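Periplasmic oligopeptide-binding protein (Burkholderia pseudomallei, PDB 3ZS6) probably binds oligopeptides in the periplasm and delivers them to an ABC transporter for uptake into the cell. Local coordinates at residues Y235-G240 with D478-S483; S438-A443 with T457-L462; L33-G38 with Y181-W186; D275-E280 with K339-G344. All blocks are in the same frame, centred on the assembly; numbering follows the deposited sequence. Where two conformers were deposited one is given.

Interaction 1: Y235-G240 with D478-S483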
loop_
_atom_site.group_PDB
_atom_site.type_symbol
_atom_site.label_atom_id
_atom_site.label_comp_id
_atom_site.label_asym_id
_atom_site.label_seq_id
_atom_site.Cartn_x
_atom_site.Cartn_y
_atom_site.Cartn_z
ATOM N N TYR A 235 1.748 -4.153 -14.811
ATOM C CA TYR A 235 1.207 -3.948 -13.478
ATOM C C TYR A 235 0.168 -5.024 -13.148
ATOM O O TYR A 235 0.227 -5.670 -12.097
ATOM C CB TYR A 235 0.585 -2.559 -13.378
ATOM C CG TYR A 235 -0.237 -2.358 -12.129
ATOM C CD1 TYR A 235 0.364 -2.360 -10.874
ATOM C CD2 TYR A 235 -1.614 -2.163 -12.203
ATOM C CE1 TYR A 235 -0.383 -2.179 -9.721
ATOM C CE2 TYR A 235 -2.371 -1.971 -11.057
ATOM C CZ TYR A 235 -1.751 -1.979 -9.822
ATOM O OH TYR A 235 -2.503 -1.798 -8.687
ATOM N N SER A 236 -0.770 -5.232 -14.065
ATOM C CA SER A 236 -1.833 -6.214 -13.887
ATOM C C SER A 236 -2.257 -6.778 -15.246
ATOM O O SER A 236 -1.452 -6.866 -16.166
ATOM C CB SER A 236 -3.025 -5.560 -13.182
ATOM O OG SER A 236 -4.102 -6.463 -13.027
ATOM N N ILE A 237 -3.523 -7.157 -15.367
ATOM C CA ILE A 237 -4.102 -7.480 -16.672
ATOM C C ILE A 237 -5.460 -6.782 -16.795
ATOM O O ILE A 237 -6.072 -6.454 -15.785
ATOM C CB ILE A 237 -4.303 -8.995 -16.856
ATOM C CG1 ILE A 237 -4.994 -9.598 -15.632
ATOM C CG2 ILE A 237 -2.962 -9.695 -17.106
ATOM C CD1 ILE A 237 -5.555 -10.980 -15.888
ATOM N N PRO A 238 -5.937 -6.557 -18.030
ATOM C CA PRO A 238 -7.244 -5.899 -18.192
ATOM C C PRO A 238 -8.377 -6.705 -17.571
ATOM O O PRO A 238 -8.377 -7.932 -17.641
ATOM C CB PRO A 238 -7.434 -5.841 -19.715
ATOM C CG PRO A 238 -6.058 -6.021 -20.297
ATOM C CD PRO A 238 -5.313 -6.891 -19.322
ATOM N N ALA A 239 -9.345 -6.016 -16.981
ATOM C CA ALA A 239 -10.542 -6.671 -16.465
ATOM C C ALA A 239 -11.242 -7.455 -17.571
ATOM O O ALA A 239 -11.310 -6.998 -18.712
ATOM C CB ALA A 239 -11.492 -5.642 -15.862
ATOM N N GLY A 240 -11.760 -8.631 -17.221
ATOM C CA GLY A 240 -12.465 -9.489 -18.159
ATOM C C GLY A 240 -11.589 -10.189 -19.183
ATOM O O GLY A 240 -12.091 -10.900 -20.054
ATOM N N ASP A 478 -2.523 -11.243 -10.510
ATOM C CA ASP A 478 -2.336 -11.583 -11.915
ATOM C C ASP A 478 -1.672 -10.470 -12.711
ATOM O O ASP A 478 -2.151 -9.336 -12.734
ATOM C CB ASP A 478 -3.678 -11.937 -12.567
ATOM C CG ASP A 478 -4.258 -13.244 -12.048
ATOM O OD1 ASP A 478 -3.787 -13.740 -11.006
ATOM O OD2 ASP A 478 -5.206 -13.760 -12.675
ATOM N N ARG A 479 -0.570 -10.812 -13.370
ATOM C CA ARG A 479 0.116 -9.889 -14.263
ATOM C C ARG A 479 0.932 -10.682 -15.288
ATOM O O ARG A 479 1.123 -11.896 -15.131
ATOM C CB ARG A 479 1.017 -8.924 -13.475
ATOM C CG ARG A 479 2.229 -9.571 -12.791
ATOM C CD ARG A 479 3.344 -8.540 -12.522
ATOM N NE ARG A 479 2.858 -7.388 -11.760
ATOM C CZ ARG A 479 2.861 -7.314 -10.430
ATOM N NH1 ARG A 479 3.324 -8.326 -9.698
ATOM N NH2 ARG A 479 2.388 -6.230 -9.827
ATOM N N LEU A 480 1.381 -10.002 -16.341
ATOM C CA LEU A 480 2.203 -10.633 -17.373
ATOM C C LEU A 480 3.668 -10.283 -17.155
ATOM O O LEU A 480 4.019 -9.113 -17.007
ATOM C CB LEU A 480 1.760 -10.190 -18.773
ATOM C CG LEU A 480 0.400 -10.722 -19.247
ATOM C CD1 LEU A 480 -0.174 -9.881 -20.389
ATOM C CD2 LEU A 480 0.504 -12.196 -19.659
ATOM N N VAL A 481 4.512 -11.309 -17.123
ATOM C CA VAL A 481 5.955 -11.135 -17.005
ATOM C C VAL A 481 6.600 -12.080 -18.020
ATOM O O VAL A 481 6.301 -13.275 -18.042
ATOM C CB VAL A 481 6.462 -11.447 -15.587
ATOM C CG1 VAL A 481 7.982 -11.323 -15.515
ATOM C CG2 VAL A 481 5.792 -10.520 -14.548
ATOM N N LYS A 482 7.460 -11.536 -18.874
ATOM C CA LYS A 482 8.036 -12.296 -19.986
ATOM C C LYS A 482 8.753 -13.568 -19.513
ATOM O O LYS A 482 9.301 -13.612 -18.406
ATOM C CB LYS A 482 8.989 -11.405 -20.792
ATOM C CG LYS A 482 8.300 -10.212 -21.471
ATOM C CD LYS A 482 7.509 -10.659 -22.701
ATOM C CE LYS A 482 6.901 -9.473 -23.449
ATOM N NZ LYS A 482 6.296 -9.901 -24.749
ATOM N N SER A 483 8.731 -14.602 -20.352
ATOM C CA SER A 483 9.369 -15.879 -20.032
ATOM C C SER A 483 10.872 -15.747 -19.802
ATOM O O SER A 483 11.469 -16.569 -19.103
ATOM C CB SER A 483 9.103 -16.914 -21.134
ATOM O OG SER A 483 7.715 -17.183 -21.224
HETATM O O HOH W 1 -3.525 -8.168 -11.060
#

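Interaction 2: S438-A443 with T457-L462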
loop_
_atom_site.group_PDB
_atom_site.type_symbol
_atom_site.label_atom_id
_atom_site.label_comp_id
_atom_site.label_asym_id
_atom_site.label_seq_id
_atom_site.Cartn_x
_atom_site.Cartn_y
_atom_site.Cartn_z
ATOM N N SER A 438 -9.029 0.853 21.647
ATOM C CA SER A 438 -8.608 0.313 22.939
ATOM C C SER A 438 -8.476 -1.203 22.866
ATOM O O SER A 438 -7.589 -1.781 23.490
ATOM C CB SER A 438 -9.559 0.734 24.071
ATOM O OG SER A 438 -10.597 -0.208 24.255
ATOM N N LEU A 439 -9.352 -1.842 22.099
ATOM C CA LEU A 439 -9.253 -3.278 21.874
ATOM C C LEU A 439 -7.933 -3.636 21.186
ATOM O O LEU A 439 -7.305 -4.645 21.514
ATOM C CB LEU A 439 -10.443 -3.793 21.057
ATOM C CG LEU A 439 -11.784 -3.906 21.796
ATOM C CD1 LEU A 439 -12.888 -4.357 20.852
ATOM C CD2 LEU A 439 -11.686 -4.853 22.992
ATOM N N VAL A 440 -7.510 -2.811 20.232
ATOM C CA VAL A 440 -6.244 -3.058 19.541
ATOM C C VAL A 440 -5.055 -2.917 20.494
ATOM O O VAL A 440 -4.158 -3.761 20.514
ATOM C CB VAL A 440 -6.045 -2.107 18.356
ATOM C CG1 VAL A 440 -4.596 -2.188 17.850
ATOM C CG2 VAL A 440 -7.045 -2.428 17.243
ATOM N N ALA A 441 -5.049 -1.842 21.275
ATOM C CA ALA A 441 -3.973 -1.596 22.227
ATOM C C ALA A 441 -3.876 -2.750 23.222
ATOM O O ALA A 441 -2.779 -3.178 23.596
ATOM C CB ALA A 441 -4.198 -0.275 22.951
ATOM N N GLU A 442 -5.034 -3.253 23.637
ATOM C CA GLU A 442 -5.098 -4.402 24.527
ATOM C C GLU A 442 -4.514 -5.648 23.859
ATOM O O GLU A 442 -3.679 -6.339 24.443
ATOM C CB GLU A 442 -6.543 -4.655 24.967
ATOM C CG GLU A 442 -6.701 -5.833 25.906
ATOM C CD GLU A 442 -8.046 -5.849 26.609
ATOM O OE1 GLU A 442 -9.087 -5.689 25.936
ATOM O OE2 GLU A 442 -8.059 -6.013 27.846
ATOM N N ALA A 443 -4.949 -5.925 22.631
ATOM C CA ALA A 443 -4.453 -7.076 21.881
ATOM C C ALA A 443 -2.933 -7.075 21.807
ATOM O O ALA A 443 -2.299 -8.131 21.836
ATOM C CB ALA A 443 -5.047 -7.098 20.478
ATOM N N THR A 457 -9.460 -9.688 16.078
ATOM C CA THR A 457 -10.621 -10.123 15.321
ATOM C C THR A 457 -11.860 -9.408 15.848
ATOM O O THR A 457 -12.677 -8.896 15.073
ATOM C CB THR A 457 -10.823 -11.649 15.424
ATOM O OG1 THR A 457 -9.679 -12.321 14.886
ATOM C CG2 THR A 457 -12.060 -12.082 14.659
ATOM N N GLN A 458 -11.985 -9.359 17.172
ATOM C CA GLN A 458 -13.103 -8.669 17.803
ATOM C C GLN A 458 -13.125 -7.196 17.404
ATOM O O GLN A 458 -14.166 -6.669 17.027
ATOM C CB GLN A 458 -13.053 -8.814 19.324
ATOM C CG GLN A 458 -14.184 -8.087 20.031
ATOM C CD GLN A 458 -14.082 -8.169 21.541
ATOM O OE1 GLN A 458 -13.153 -8.771 22.085
ATOM N NE2 GLN A 458 -15.040 -7.552 22.228
ATOM N N ALA A 459 -11.965 -6.544 17.468
ATOM C CA ALA A 459 -11.846 -5.143 17.066
ATOM C C ALA A 459 -12.164 -4.911 15.580
ATOM O O ALA A 459 -12.834 -3.932 15.233
ATOM C CB ALA A 459 -10.458 -4.610 17.398
ATOM N N HIS A 460 -11.678 -5.791 14.706
ATOM C CA HIS A 460 -11.965 -5.656 13.278
ATOM C C HIS A 460 -13.468 -5.769 13.018
ATOM O O HIS A 460 -14.055 -4.889 12.380
ATOM C CB HIS A 460 -11.187 -6.675 12.429
ATOM C CG HIS A 460 -11.468 -6.577 10.956
ATOM N ND1 HIS A 460 -11.910 -7.647 10.206
ATOM C CD2 HIS A 460 -11.383 -5.531 10.097
ATOM C CE1 HIS A 460 -12.085 -7.266 8.952
ATOM N NE2 HIS A 460 -11.774 -5.985 8.860
ATOM N N ASP A 461 -14.083 -6.841 13.521
ATOM C CA ASP A 461 -15.532 -7.032 13.405
ATOM C C ASP A 461 -16.301 -5.814 13.909
ATOM O O ASP A 461 -17.260 -5.363 13.279
ATOM C CB ASP A 461 -15.998 -8.256 14.208
ATOM C CG ASP A 461 -15.492 -9.573 13.643
ATOM O OD1 ASP A 461 -14.968 -9.599 12.505
ATOM O OD2 ASP A 461 -15.639 -10.595 14.348
ATOM N N LEU A 462 -15.894 -5.298 15.064
ATOM C CA LEU A 462 -16.577 -4.155 15.658
ATOM C C LEU A 462 -16.552 -2.964 14.708
ATOM O O LEU A 462 -17.582 -2.321 14.466
ATOM C CB LEU A 462 -15.938 -3.775 16.995
ATOM C CG LEU A 462 -16.668 -2.681 17.780
ATOM C CD1 LEU A 462 -18.113 -3.094 18.031
ATOM C CD2 LEU A 462 -15.952 -2.368 19.100
#

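Interaction 3: L33-G38 with Y181-W186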
loop_
_atom_site.group_PDB
_atom_site.type_symbol
_atom_site.label_atom_id
_atom_site.label_comp_id
_atom_site.label_asym_id
_atom_site.label_seq_id
_atom_site.Cartn_x
_atom_site.Cartn_y
_atom_site.Cartn_z
ATOM N N LEU A 33 12.225 1.657 -3.685
ATOM C CA LEU A 33 13.034 0.591 -3.088
ATOM C C LEU A 33 14.099 0.050 -4.046
ATOM O O LEU A 33 15.020 -0.648 -3.630
ATOM C CB LEU A 33 12.156 -0.533 -2.537
ATOM C CG LEU A 33 11.343 -0.180 -1.284
ATOM C CD1 LEU A 33 10.337 -1.278 -0.971
ATOM C CD2 LEU A 33 12.245 0.085 -0.061
ATOM N N ASP A 34 13.972 0.371 -5.330
ATOM C CA ASP A 34 15.076 0.168 -6.266
ATOM C C ASP A 34 16.155 1.248 -6.033
ATOM O O ASP A 34 17.340 0.999 -6.241
ATOM C CB ASP A 34 14.589 0.244 -7.722
ATOM C CG ASP A 34 13.900 -1.033 -8.196
ATOM O OD1 ASP A 34 13.879 -2.057 -7.467
ATOM O OD2 ASP A 34 13.390 -1.010 -9.332
ATOM N N LEU A 35 15.741 2.443 -5.599
ATOM C CA LEU A 35 16.674 3.572 -5.403
ATOM C C LEU A 35 17.279 3.676 -3.993
ATOM O O LEU A 35 18.391 4.195 -3.827
ATOM C CB LEU A 35 15.995 4.900 -5.751
ATOM C CG LEU A 35 15.559 5.093 -7.208
ATOM C CD1 LEU A 35 14.663 6.320 -7.337
ATOM C CD2 LEU A 35 16.780 5.202 -8.144
ATOM N N PHE A 36 16.544 3.191 -2.991
ATOM C CA PHE A 36 16.964 3.282 -1.591
ATOM C C PHE A 36 16.892 1.917 -0.917
ATOM O O PHE A 36 16.058 1.083 -1.266
ATOM C CB PHE A 36 16.072 4.245 -0.798
ATOM C CG PHE A 36 16.135 5.677 -1.260
ATOM C CD1 PHE A 36 15.322 6.124 -2.296
ATOM C CD2 PHE A 36 16.987 6.581 -0.639
ATOM C CE1 PHE A 36 15.359 7.453 -2.713
ATOM C CE2 PHE A 36 17.040 7.909 -1.050
ATOM C CZ PHE A 36 16.225 8.348 -2.088
ATOM N N GLU A 37 17.759 1.704 0.065
ATOM C CA GLU A 37 17.777 0.453 0.812
ATOM C C GLU A 37 17.672 0.727 2.297
ATOM O O GLU A 37 18.454 1.503 2.844
ATOM C CB GLU A 37 19.081 -0.304 0.546
ATOM C CG GLU A 37 19.183 -1.638 1.293
ATOM C CD GLU A 37 20.515 -2.321 1.058
ATOM O OE1 GLU A 37 21.563 -1.696 1.340
ATOM O OE2 GLU A 37 20.511 -3.471 0.572
ATOM N N GLY A 38 16.706 0.088 2.949
ATOM C CA GLY A 38 16.506 0.257 4.377
ATOM C C GLY A 38 17.331 -0.733 5.181
ATOM O O GLY A 38 18.213 -1.402 4.635
ATOM N N TYR A 181 20.210 0.906 -7.471
ATOM C CA TYR A 181 20.106 1.726 -8.682
ATOM C C TYR A 181 20.180 3.222 -8.379
ATOM O O TYR A 181 19.826 3.662 -7.288
ATOM C CB TYR A 181 18.810 1.397 -9.457
ATOM C CG TYR A 181 18.774 -0.044 -9.892
ATOM C CD1 TYR A 181 19.334 -0.439 -11.105
ATOM C CD2 TYR A 181 18.229 -1.028 -9.063
ATOM C CE1 TYR A 181 19.336 -1.770 -11.492
ATOM C CE2 TYR A 181 18.218 -2.357 -9.444
ATOM C CZ TYR A 181 18.777 -2.722 -10.658
ATOM O OH TYR A 181 18.772 -4.044 -11.034
ATOM N N THR A 182 20.669 3.993 -9.345
ATOM C CA THR A 182 20.669 5.441 -9.236
ATOM C C THR A 182 19.794 6.015 -10.341
ATOM O O THR A 182 19.758 5.487 -11.458
ATOM C CB THR A 182 22.086 6.044 -9.377
ATOM O OG1 THR A 182 22.579 5.807 -10.700
ATOM C CG2 THR A 182 23.042 5.434 -8.360
ATOM N N LEU A 183 19.115 7.112 -10.027
ATOM C CA LEU A 183 18.159 7.719 -10.938
ATOM C C LEU A 183 18.863 8.451 -12.071
ATOM O O LEU A 183 19.679 9.339 -11.826
ATOM C CB LEU A 183 17.268 8.695 -10.165
ATOM C CG LEU A 183 16.119 9.347 -10.935
ATOM C CD1 LEU A 183 15.108 8.290 -11.343
ATOM C CD2 LEU A 183 15.468 10.429 -10.081
ATOM N N VAL A 184 18.530 8.098 -13.311
ATOM C CA VAL A 184 19.120 8.761 -14.477
ATOM C C VAL A 184 18.172 9.774 -15.120
ATOM O O VAL A 184 18.596 10.854 -15.547
ATOM C CB VAL A 184 19.547 7.744 -15.559
ATOM C CG1 VAL A 184 20.223 8.460 -16.719
ATOM C CG2 VAL A 184 20.466 6.689 -14.971
ATOM N N ASP A 185 16.892 9.427 -15.205
ATOM C CA ASP A 185 15.923 10.308 -15.857
ATOM C C ASP A 185 14.560 10.195 -15.181
ATOM O O ASP A 185 14.139 9.105 -14.776
ATOM C CB ASP A 185 15.814 9.968 -17.350
ATOM C CG ASP A 185 15.035 11.014 -18.142
ATOM O OD1 ASP A 185 15.097 12.215 -17.788
ATOM O OD2 ASP A 185 14.362 10.631 -19.127
ATOM N N TRP A 186 13.887 11.331 -15.047
ATOM C CA TRP A 186 12.542 11.367 -14.501
ATOM C C TRP A 186 11.718 12.374 -15.292
ATOM O O TRP A 186 11.821 13.580 -15.064
ATOM C CB TRP A 186 12.570 11.760 -13.022
ATOM C CG TRP A 186 11.216 11.756 -12.356
ATOM C CD1 TRP A 186 10.015 11.428 -12.928
ATOM C CD2 TRP A 186 10.925 12.107 -10.991
ATOM N NE1 TRP A 186 8.999 11.545 -12.002
ATOM C CE2 TRP A 186 9.532 11.953 -10.805
ATOM C CE3 TRP A 186 11.708 12.526 -9.907
ATOM C CZ2 TRP A 186 8.906 12.211 -9.582
ATOM C CZ3 TRP A 186 11.085 12.771 -8.687
ATOM C CH2 TRP A 186 9.694 12.611 -8.538
#

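Interaction 4: D275-E280 with K339-G344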
loop_
_atom_site.group_PDB
_atom_site.type_symbol
_atom_site.label_atom_id
_atom_site.label_comp_id
_atom_site.label_asym_id
_atom_site.label_seq_id
_atom_site.Cartn_x
_atom_site.Cartn_y
_atom_site.Cartn_z
ATOM N N ASP A 275 -23.943 8.942 8.725
ATOM C CA ASP A 275 -24.901 8.026 9.345
ATOM C C ASP A 275 -24.592 6.581 8.953
ATOM O O ASP A 275 -24.688 6.205 7.786
ATOM C CB ASP A 275 -26.341 8.400 8.954
ATOM C CG ASP A 275 -27.390 7.587 9.713
ATOM O OD1 ASP A 275 -27.131 6.405 10.031
ATOM O OD2 ASP A 275 -28.484 8.132 9.987
ATOM N N LYS A 276 -24.219 5.780 9.943
ATOM C CA LYS A 276 -23.871 4.375 9.743
ATOM C C LYS A 276 -24.932 3.599 8.954
ATOM O O LYS A 276 -24.611 2.687 8.187
ATOM C CB LYS A 276 -23.616 3.728 11.114
ATOM C CG LYS A 276 -23.737 2.214 11.186
ATOM C CD LYS A 276 -23.801 1.772 12.651
ATOM C CE LYS A 276 -23.746 0.257 12.808
ATOM N NZ LYS A 276 -24.857 -0.450 12.107
ATOM N N ARG A 277 -26.198 3.959 9.138
ATOM C CA ARG A 277 -27.282 3.282 8.430
ATOM C C ARG A 277 -27.206 3.507 6.917
ATOM O O ARG A 277 -27.483 2.597 6.133
ATOM C CB ARG A 277 -28.641 3.715 8.980
ATOM C CG ARG A 277 -28.894 3.244 10.417
ATOM C CD ARG A 277 -30.086 3.974 11.032
ATOM N NE ARG A 277 -29.811 5.402 11.167
ATOM C CZ ARG A 277 -30.616 6.264 11.779
ATOM N NH1 ARG A 277 -31.755 5.834 12.320
ATOM N NH2 ARG A 277 -30.284 7.551 11.848
ATOM N N VAL A 278 -26.836 4.715 6.509
ATOM C CA VAL A 278 -26.654 5.008 5.085
ATOM C C VAL A 278 -25.465 4.225 4.511
ATOM O O VAL A 278 -25.582 3.608 3.449
ATOM C CB VAL A 278 -26.462 6.528 4.826
ATOM C CG1 VAL A 278 -26.169 6.793 3.349
ATOM C CG2 VAL A 278 -27.699 7.315 5.277
ATOM N N ARG A 279 -24.334 4.237 5.221
ATOM C CA ARG A 279 -23.129 3.532 4.751
ATOM C C ARG A 279 -23.395 2.037 4.586
ATOM O O ARG A 279 -23.017 1.422 3.583
ATOM C CB ARG A 279 -21.936 3.762 5.703
ATOM C CG ARG A 279 -21.588 5.245 5.933
ATOM C CD ARG A 279 -20.192 5.446 6.560
ATOM N NE ARG A 279 -20.088 4.879 7.904
ATOM C CZ ARG A 279 -20.281 5.562 9.031
ATOM N NH1 ARG A 279 -20.586 6.860 8.994
ATOM N NH2 ARG A 279 -20.163 4.943 10.201
ATOM N N GLU A 280 -24.059 1.466 5.582
ATOM C CA GLU A 280 -24.425 0.061 5.595
ATOM C C GLU A 280 -25.344 -0.297 4.424
ATOM O O GLU A 280 -25.140 -1.309 3.745
ATOM C CB GLU A 280 -25.124 -0.254 6.918
ATOM C CG GLU A 280 -25.454 -1.713 7.132
ATOM C CD GLU A 280 -26.103 -1.957 8.487
ATOM O OE1 GLU A 280 -26.256 -0.985 9.262
ATOM O OE2 GLU A 280 -26.448 -3.118 8.778
ATOM N N LYS A 339 -34.582 4.745 4.907
ATOM C CA LYS A 339 -35.783 5.346 5.475
ATOM C C LYS A 339 -35.538 5.708 6.934
ATOM O O LYS A 339 -35.789 6.839 7.356
ATOM C CB LYS A 339 -36.964 4.383 5.346
ATOM C CG LYS A 339 -38.259 4.874 5.982
ATOM C CD LYS A 339 -39.401 3.893 5.720
ATOM C CE LYS A 339 -40.714 4.383 6.319
ATOM N NZ LYS A 339 -41.800 3.372 6.163
ATOM N N GLN A 340 -35.032 4.744 7.701
ATOM C CA GLN A 340 -34.716 4.971 9.109
ATOM C C GLN A 340 -33.799 6.178 9.278
ATOM O O GLN A 340 -33.913 6.924 10.249
ATOM C CB GLN A 340 -34.073 3.723 9.727
ATOM C CG GLN A 340 -35.022 2.532 9.880
ATOM C CD GLN A 340 -34.307 1.240 10.265
ATOM O OE1 GLN A 340 -33.187 1.257 10.783
ATOM N NE2 GLN A 340 -34.955 0.107 10.005
ATOM N N ALA A 341 -32.895 6.374 8.326
ATOM C CA ALA A 341 -31.917 7.459 8.412
ATOM C C ALA A 341 -32.460 8.787 7.895
ATOM O O ALA A 341 -31.747 9.791 7.889
ATOM C CB ALA A 341 -30.648 7.089 7.655
ATOM N N GLY A 342 -33.711 8.791 7.444
ATOM C CA GLY A 342 -34.331 10.010 6.954
ATOM C C GLY A 342 -34.034 10.297 5.493
ATOM O O GLY A 342 -34.162 11.435 5.036
ATOM N N HIS A 343 -33.629 9.263 4.760
ATOM C CA HIS A 343 -33.382 9.392 3.326
ATOM C C HIS A 343 -34.218 8.422 2.508
ATOM O O HIS A 343 -33.704 7.736 1.623
ATOM C CB HIS A 343 -31.898 9.223 3.009
ATOM C CG HIS A 343 -31.061 10.359 3.492
ATOM N ND1 HIS A 343 -31.114 11.613 2.922
ATOM C CD2 HIS A 343 -30.177 10.445 4.515
ATOM C CE1 HIS A 343 -30.287 12.419 3.561
ATOM N NE2 HIS A 343 -29.705 11.734 4.531
ATOM N N GLY A 344 -35.508 8.370 2.819
ATOM C CA GLY A 344 -36.456 7.613 2.027
ATOM C C GLY A 344 -36.764 8.325 0.723
ATOM O O GLY A 344 -36.044 9.238 0.304
HETATM O O HOH W 2 -32.752 3.016 13.196
#

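Interaction 1: Y235-G240 with D478-S483
Ile237 packs against Asp478 and Leu480 on the tight side of this contact. Its CD1 lies 3.9 Å from Asp478 CB, and its CG2 comes 4.1 Å from Leu480 CG, the two apolar side chains crossing at about a right angle. CG1 of Ile237 sits between its own N and carbonyl carbon (chi1 48°), which leaves CG2 beside the N as the branch that meets Leu480. Helix 242-249 packs on the same group, with Ile245 on Ile237 and Phe249 on Leu480. Between the backbones, Ser236 CA gives a CA-H...O contact to Asp478 O at 3.3 Å.

The other side is looser, held by one water and two weak bonds. Ser236 OG donates to a water 2.7 Å away, and that water in turn donates to Asp478 O; a single water thus links the hydroxyl to the carbonyl. Arg479 bends at chi3 (55°), turning NE back on the loop. NE and NH2 of Arg479 then share one acceptor, Tyr235 O, each at 3.2 Å and each weakly. The firmer partner of this guanidinium is Asp495, in a salt bridge through NH2, while NH1 is held by Tyr488 OH.

Here the end of strand 470-480 passes a loop lying between helices 219-227 and 242-249, a site consistent with the hinge region between the lobes of a type II periplasmic binding protein.

Interaction 2: S438-A443 with T457-L462
Leu439 lays its CB against Ala459 CB at 3.7 Å and extends one methyl, CD1, over the far helix. That methyl lies 4.0 Å from Ala459 CA and across the Gln458 chain, equally close to its CG and nearly as close to its amide end, the two side chains crossing at about a right angle. Further along, Leu462 CD2 closes on Leu439 CD1 at 4.1 Å, so this single methyl meets three residues. With CG anti to its own carbonyl carbon (chi1 -75°), Leu439 carries its branch toward the second helix.

The pair forms an antiparallel helical hairpin, the end of helix 434-443 running back beside helix 449-464. The axes of these two segments approach to 8.9 Å, and their directions differ by 165°. At the closest backbone register, Leu439 faces Ala459, whose lone methyl takes up little room between the helices.

On the flank, Val440 CG2 touches Ala459 CB at 4.1 Å. Phe417 of helix 414-417 packs on both Val440 and Ala459. Gln458 borders the contact at the exposed side, while Leu462 reaches back along the first helix to Lys435 and Val436. Asp461, on the same helix as Leu462, makes a salt bridge with Arg316.

Interaction 3: L33-G38 with Y181-W186
Helix 26-35 ends, through Asp34 and Leu35, on Tyr181 at the start of strand 181-187, an outermost strand of a four-stranded mixed sheet, so this is a helix C-terminus docked on a sheet edge. Tyr181 N donates to Asp34 O at 3.1 Å. The N-H...O angle is a bent 139°, although the donor lies nearly along the C=O axis. The same oxygen also sits at the rim of the Tyr181 ring, in its plane and 3.6 Å from CD2, while CD2 of Tyr181 rests 4.1 Å from Asp34 CB. Tyr181 CG stands anti to its carbonyl carbon (chi1 -61°), beside the N that donates to Asp34 O, and this brings the ring edge to that oxygen.

Leu35 CD2 settles over the strand backbone, 3.5 Å from Tyr181 O and 3.6 Å from Leu183 N, with Leu183 CB at 4.1 Å.

Polar ends point to other partners: Asp34 OD2 accepts from Tyr213 OH and Ser499 OG, and Tyr181 OH donates to Ile208 O. Leu35 O is taken by Ser177 OG.

Chemically, a carbonyl in the last turn of the helix, where such oxygens tend to carry extra partial negative charge, finds its donor in an edge-strand N-H, while the leucine methyl packs over the peptides after Tyr181, where it would limit access of water.

Interaction 4: D275-E280 with K339-G344
Ala341 meets Asp275, Arg277 and Val278. Its CB touches Val278 CG2 at 3.8 Å and Asp275 OD2 at 3.3 Å, while its CA lies beneath the centre of the Arg277 guanidinium, 3.7 Å from that plane. The peptide before it slides under the rim of the same face: Arg277 NH1 and Gln340 O are 3.2 Å apart, yet the angle is too poor for a hydrogen bond. A water makes the polar link instead, accepting from Arg277 NH1 and donating to Gln340 OE1. His343 CD2 leans on Val278 CG2 at 4.1 Å.

Two helix ends meet here, the start of helix 276-285 and the finish of helix 327-340. Asp275 is the N-cap of the first, its OD1 accepting from Arg277 N; Gly342, with positive phi, ends the second in a Schellman motif.

The Arg277 chain bends at chi3 (-65°), bringing NE round toward Asp275, which it grips side-on: NE donates to the syn lone pair of Asp275 OD1 at 3.1 Å, almost straight (176°), and NH2 reaches OD2 at 2.7 Å. This salt bridge sets the rotation of the flat group. In the next shell, Asn336 holds Gln340 NE2, and Asn347 O accepts from His343 ND1.

How the interactions relate
From the N terminus, interaction 3 closes first, bringing helix 26-35 to the edge strand 181-187 and finishing its loop before any other opens. Interaction 1 then opens at 235-240 and closes at 478-483, joining the loop between helices 219-227 and 242-249 to the end of strand 470-480; within that long excursion lie two smaller loops in series: interaction 4, joining the ends of helices 276-285 and 327-340, and interaction 2, the short hairpin of helices 434-443 and 449-464. None of the loops cross. Helix 449-464 leads into strand 470-480. Interactions 2 and 4 are neighbours, nearest atoms about 7 Å apart, while interaction 3 lies across the chain's centre from both.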